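Local structure of methyltransferase (Thermus thermophilus, 1WS6) at residues 4-17 with 77-89. The protein probably transfers a methyl group from S-adenosylmethionine to a substrate not yet identified. Sequence-based numbering, arbitrary orientation.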
loop_
_atom_site.group_PDB
_atom_site.type_symbol
_atom_site.label_atom_id
_atom_site.label_comp_id
_atom_site.label_asym_id
_atom_site.label_seq_id
_atom_site.Cartn_x
_atom_site.Cartn_y
_atom_site.Cartn_z
ATOM N N ILE A 4 3.128 0.687 -13.868
ATOM C CA ILE A 4 4.059 1.077 -12.828
ATOM C C ILE A 4 4.486 2.461 -13.315
ATOM O O ILE A 4 4.730 2.644 -14.502
ATOM C CB ILE A 4 5.294 0.146 -12.802
ATOM C CG1 ILE A 4 4.873 -1.284 -12.442
ATOM C CG2 ILE A 4 6.332 0.682 -11.818
ATOM C CD1 ILE A 4 4.199 -1.418 -11.084
ATOM N N LEU A 5 4.565 3.433 -12.420
ATOM C CA LEU A 5 4.948 4.787 -12.809
ATOM C C LEU A 5 6.444 5.070 -12.876
ATOM O O LEU A 5 6.884 5.830 -13.733
ATOM C CB LEU A 5 4.284 5.806 -11.875
ATOM C CG LEU A 5 2.899 6.276 -12.320
ATOM C CD1 LEU A 5 2.223 5.219 -13.190
ATOM C CD2 LEU A 5 2.070 6.588 -11.090
ATOM N N GLY A 6 7.226 4.473 -11.982
ATOM C CA GLY A 6 8.661 4.717 -11.991
ATOM C C GLY A 6 9.504 3.543 -11.528
ATOM O O GLY A 6 8.991 2.447 -11.300
ATOM N N GLY A 7 10.807 3.764 -11.394
ATOM C CA GLY A 7 11.678 2.699 -10.944
ATOM C C GLY A 7 11.957 1.617 -11.971
ATOM O O GLY A 7 11.637 1.764 -13.148
ATOM N N LYS A 8 12.547 0.518 -11.507
ATOM C CA LYS A 8 12.921 -0.605 -12.356
ATOM C C LYS A 8 11.862 -1.184 -13.290
ATOM O O LYS A 8 12.204 -1.741 -14.335
ATOM C CB LYS A 8 13.505 -1.725 -11.488
ATOM C CG LYS A 8 14.935 -1.445 -11.035
ATOM C CD LYS A 8 15.419 -2.410 -9.955
ATOM C CE LYS A 8 14.790 -2.086 -8.600
ATOM N NZ LYS A 8 15.280 -2.971 -7.500
ATOM N N ALA A 9 10.587 -1.055 -12.930
ATOM C CA ALA A 9 9.513 -1.595 -13.762
ATOM C C ALA A 9 8.654 -0.516 -14.429
ATOM O O ALA A 9 7.540 -0.783 -14.883
ATOM C CB ALA A 9 8.636 -2.524 -12.930
ATOM N N ARG A 10 9.188 0.699 -14.501
ATOM C CA ARG A 10 8.501 1.835 -15.113
ATOM C C ARG A 10 7.837 1.513 -16.448
ATOM O O ARG A 10 8.488 1.039 -17.381
ATOM C CB ARG A 10 9.498 2.972 -15.306
ATOM C CG ARG A 10 8.969 4.209 -16.010
ATOM C CD ARG A 10 10.031 5.290 -15.955
ATOM N NE ARG A 10 9.614 6.565 -16.530
ATOM C CZ ARG A 10 9.644 6.849 -17.826
ATOM N NH1 ARG A 10 10.073 5.946 -18.702
ATOM N NH2 ARG A 10 9.252 8.044 -18.245
ATOM N N GLY A 11 6.533 1.760 -16.526
ATOM C CA GLY A 11 5.803 1.522 -17.756
ATOM C C GLY A 11 5.091 0.191 -17.905
ATOM O O GLY A 11 4.183 0.073 -18.723
ATOM N N VAL A 12 5.485 -0.812 -17.131
ATOM C CA VAL A 12 4.857 -2.130 -17.233
ATOM C C VAL A 12 3.380 -2.153 -16.828
ATOM O O VAL A 12 3.002 -1.664 -15.760
ATOM C CB VAL A 12 5.623 -3.178 -16.385
ATOM C CG1 VAL A 12 4.843 -4.481 -16.331
ATOM C CG2 VAL A 12 6.999 -3.421 -16.990
ATOM N N ALA A 13 2.552 -2.738 -17.690
ATOM C CA ALA A 13 1.117 -2.833 -17.442
ATOM C C ALA A 13 0.817 -3.906 -16.402
ATOM O O ALA A 13 1.430 -4.972 -16.392
ATOM C CB ALA A 13 0.381 -3.153 -18.740
ATOM N N LEU A 14 -0.138 -3.629 -15.529
ATOM C CA LEU A 14 -0.479 -4.598 -14.509
ATOM C C LEU A 14 -1.858 -5.163 -14.762
ATOM O O LEU A 14 -2.784 -4.420 -15.070
ATOM C CB LEU A 14 -0.431 -3.945 -13.126
ATOM C CG LEU A 14 0.926 -3.365 -12.709
ATOM C CD1 LEU A 14 0.812 -2.672 -11.357
ATOM C CD2 LEU A 14 1.954 -4.491 -12.672
ATOM N N LYS A 15 -1.991 -6.480 -14.655
ATOM C CA LYS A 15 -3.287 -7.110 -14.844
ATOM C C LYS A 15 -4.135 -6.701 -13.639
ATOM O O LYS A 15 -3.729 -6.912 -12.496
ATOM C CB LYS A 15 -3.153 -8.638 -14.878
ATOM C CG LYS A 15 -2.332 -9.210 -16.031
ATOM C CD LYS A 15 -2.343 -10.747 -15.981
ATOM C CE LYS A 15 -1.578 -11.407 -17.145
ATOM N NZ LYS A 15 -0.081 -11.329 -17.037
ATOM N N VAL A 16 -5.297 -6.103 -13.884
ATOM C CA VAL A 16 -6.171 -5.685 -12.788
ATOM C C VAL A 16 -7.628 -6.069 -13.032
ATOM O O VAL A 16 -8.242 -5.637 -14.005
ATOM C CB VAL A 16 -6.089 -4.162 -12.557
ATOM C CG1 VAL A 16 -4.667 -3.772 -12.208
ATOM C CG2 VAL A 16 -6.550 -3.420 -13.797
ATOM N N PRO A 17 -8.205 -6.880 -12.135
ATOM C CA PRO A 17 -9.599 -7.322 -12.263
ATOM C C PRO A 17 -10.574 -6.149 -12.369
ATOM O O PRO A 17 -10.425 -5.145 -11.673
ATOM C CB PRO A 17 -9.810 -8.151 -10.997
ATOM C CG PRO A 17 -8.938 -7.466 -10.005
ATOM C CD PRO A 17 -7.675 -7.210 -10.802
ATOM N N ARG A 77 -3.807 -14.350 -7.238
ATOM C CA ARG A 77 -3.413 -14.995 -8.476
ATOM C C ARG A 77 -2.883 -13.907 -9.398
ATOM O O ARG A 77 -1.792 -14.025 -9.937
ATOM C CB ARG A 77 -4.624 -15.689 -9.099
ATOM C CG ARG A 77 -4.318 -16.539 -10.315
ATOM C CD ARG A 77 -5.546 -17.346 -10.735
ATOM N NE ARG A 77 -5.209 -18.346 -11.746
ATOM C CZ ARG A 77 -6.016 -19.336 -12.131
ATOM N NH1 ARG A 77 -7.223 -19.471 -11.590
ATOM N NH2 ARG A 77 -5.608 -20.205 -13.052
ATOM N N LEU A 78 -3.657 -12.841 -9.565
ATOM C CA LEU A 78 -3.239 -11.732 -10.410
ATOM C C LEU A 78 -1.994 -11.041 -9.863
ATOM O O LEU A 78 -1.136 -10.584 -10.620
ATOM C CB LEU A 78 -4.360 -10.708 -10.534
ATOM C CG LEU A 78 -5.573 -11.187 -11.326
ATOM C CD1 LEU A 78 -6.502 -10.017 -11.577
ATOM C CD2 LEU A 78 -5.115 -11.801 -12.646
ATOM N N LEU A 79 -1.911 -10.968 -8.539
ATOM C CA LEU A 79 -0.787 -10.328 -7.872
ATOM C C LEU A 79 0.520 -11.020 -8.254
ATOM O O LEU A 79 1.514 -10.372 -8.571
ATOM C CB LEU A 79 -0.982 -10.403 -6.360
ATOM C CG LEU A 79 -0.379 -9.292 -5.508
ATOM C CD1 LEU A 79 -0.170 -9.828 -4.108
ATOM C CD2 LEU A 79 0.937 -8.835 -6.079
ATOM N N LYS A 80 0.505 -12.346 -8.217
ATOM C CA LYS A 80 1.678 -13.130 -8.546
ATOM C C LYS A 80 2.020 -13.003 -10.018
ATOM O O LYS A 80 3.197 -12.951 -10.390
ATOM C CB LYS A 80 1.449 -14.588 -8.156
ATOM C CG LYS A 80 1.300 -14.760 -6.652
ATOM C CD LYS A 80 1.189 -16.216 -6.241
ATOM C CE LYS A 80 1.079 -16.337 -4.722
ATOM N NZ LYS A 80 0.955 -17.746 -4.259
ATOM N N GLU A 81 0.994 -12.951 -10.858
ATOM C CA GLU A 81 1.231 -12.793 -12.280
ATOM C C GLU A 81 1.899 -11.439 -12.482
ATOM O O GLU A 81 2.801 -11.304 -13.307
ATOM C CB GLU A 81 -0.081 -12.832 -13.077
ATOM C CG GLU A 81 -0.839 -14.148 -12.985
ATOM C CD GLU A 81 -1.887 -14.298 -14.083
ATOM O OE1 GLU A 81 -2.686 -15.264 -14.024
ATOM O OE2 GLU A 81 -1.904 -13.456 -15.012
ATOM N N ASN A 82 1.462 -10.440 -11.718
ATOM C CA ASN A 82 2.023 -9.110 -11.852
ATOM C C ASN A 82 3.449 -9.015 -11.335
ATOM O O ASN A 82 4.253 -8.267 -11.885
ATOM C CB ASN A 82 1.124 -8.070 -11.171
ATOM C CG ASN A 82 -0.149 -7.797 -11.963
ATOM O OD1 ASN A 82 -0.146 -7.866 -13.187
ATOM N ND2 ASN A 82 -1.238 -7.471 -11.266
ATOM N N VAL A 83 3.760 -9.770 -10.284
ATOM C CA VAL A 83 5.102 -9.782 -9.727
ATOM C C VAL A 83 6.009 -10.336 -10.824
ATOM O O VAL A 83 7.153 -9.902 -10.983
ATOM C CB VAL A 83 5.168 -10.676 -8.446
ATOM C CG1 VAL A 83 6.608 -11.094 -8.143
ATOM C CG2 VAL A 83 4.608 -9.910 -7.249
ATOM N N ARG A 84 5.475 -11.281 -11.593
ATOM C CA ARG A 84 6.193 -11.897 -12.702
ATOM C C ARG A 84 6.392 -10.917 -13.854
ATOM O O ARG A 84 7.519 -10.713 -14.303
ATOM C CB ARG A 84 5.430 -13.118 -13.213
ATOM C CG ARG A 84 5.666 -14.377 -12.406
ATOM C CD ARG A 84 6.870 -15.166 -12.919
ATOM N NE ARG A 84 6.485 -16.144 -13.937
ATOM C CZ ARG A 84 7.296 -17.076 -14.435
ATOM N NH1 ARG A 84 8.553 -17.162 -14.014
ATOM N NH2 ARG A 84 6.845 -17.931 -15.346
ATOM N N ARG A 85 5.307 -10.313 -14.331
ATOM C CA ARG A 85 5.401 -9.364 -15.438
ATOM C C ARG A 85 6.402 -8.258 -15.133
ATOM O O ARG A 85 7.180 -7.865 -15.996
ATOM C CB ARG A 85 4.047 -8.718 -15.733
ATOM C CG ARG A 85 2.936 -9.672 -16.115
ATOM C CD ARG A 85 1.591 -8.942 -16.307
ATOM N NE ARG A 85 1.429 -8.341 -17.636
ATOM C CZ ARG A 85 2.127 -7.300 -18.088
ATOM N NH1 ARG A 85 3.046 -6.730 -17.324
ATOM N NH2 ARG A 85 1.906 -6.822 -19.306
ATOM N N THR A 86 6.388 -7.758 -13.905
ATOM C CA THR A 86 7.284 -6.680 -13.532
ATOM C C THR A 86 8.686 -7.180 -13.216
ATOM O O THR A 86 9.647 -6.412 -13.219
ATOM C CB THR A 86 6.736 -5.899 -12.317
ATOM O OG1 THR A 86 6.831 -6.705 -11.138
ATOM C CG2 THR A 86 5.275 -5.523 -12.548
ATOM N N GLY A 87 8.803 -8.477 -12.957
ATOM C CA GLY A 87 10.103 -9.035 -12.651
ATOM C C GLY A 87 10.658 -8.439 -11.377
ATOM O O GLY A 87 11.862 -8.380 -11.171
ATOM N N LEU A 88 9.765 -7.989 -10.512
ATOM C CA LEU A 88 10.177 -7.406 -9.254
ATOM C C LEU A 88 10.190 -8.458 -8.154
ATOM O O LEU A 88 9.497 -9.482 -8.241
ATOM C CB LEU A 88 9.233 -6.264 -8.868
ATOM C CG LEU A 88 9.334 -5.026 -9.757
ATOM C CD1 LEU A 88 8.401 -3.946 -9.244
ATOM C CD2 LEU A 88 10.769 -4.527 -9.757
ATOM N N GLY A 89 11.001 -8.205 -7.134
ATOM C CA GLY A 89 11.082 -9.108 -6.008
ATOM C C GLY A 89 10.190 -8.529 -4.928
ATOM O O GLY A 89 10.418 -7.421 -4.450
HETATM O O HOH W 1 13.150 -5.612 -7.200
#
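Asn82, near the end of helix 73-86, grips the backbone of Lys15 with both ends of its carboxamide. The ND2 bond to Lys15 O is 2.8 Å long and nearly straight at 176°, lying in the amide plane of Asn82 and meeting the carbonyl in its plane, on a lone pair. The return bond, from Lys15 N to Asn82 OD1 at 2.7 Å, is less straight, and its donor also lies tilted 21° from the carbonyl plane. With CG anti to its carbonyl carbon, the amide reaches over to the extended chain, and ND2 also bonds Ser52 O, which fixes its rotation. Shortening this residue to an alanine is likely to leave Lys15 N, Lys15 O and Ser52 O without their partner and to weaken the hold of this part of the chain on the helix.

The side chain of Lys15 runs across that of Glu81 at about a right angle and bends at its last torsion (chi4 74°), bringing NZ to 3.5 Å from Glu81 OE2 in a salt bridge. NZ also sits at the edge of the Arg85 guanidinium, 3.4 Å from Arg85 NE; Glu81 probably offsets part of this crowding of positive charge. Arg85 lays one guanidinium face over the Ala13 carbonyl, with Val12 CG1 at its edge.

Toward the helix end the contact turns apolar. Thr86 CG2 meets Leu14 CD2 at 3.5 Å and Val12 CG1 at 3.9 Å, while Ala9 CB lies against Thr86 CB and Leu88 CD1. Here Gly87, with positive phi, closes the helix in a Schellman motif. The N-terminal hairpin, 2-3 with 13-14, is thus held to a helix flanking the Rossmann-like sheet by directional amide bonds and a small hydrophobic patch, with the charged pair at the more exposed margin.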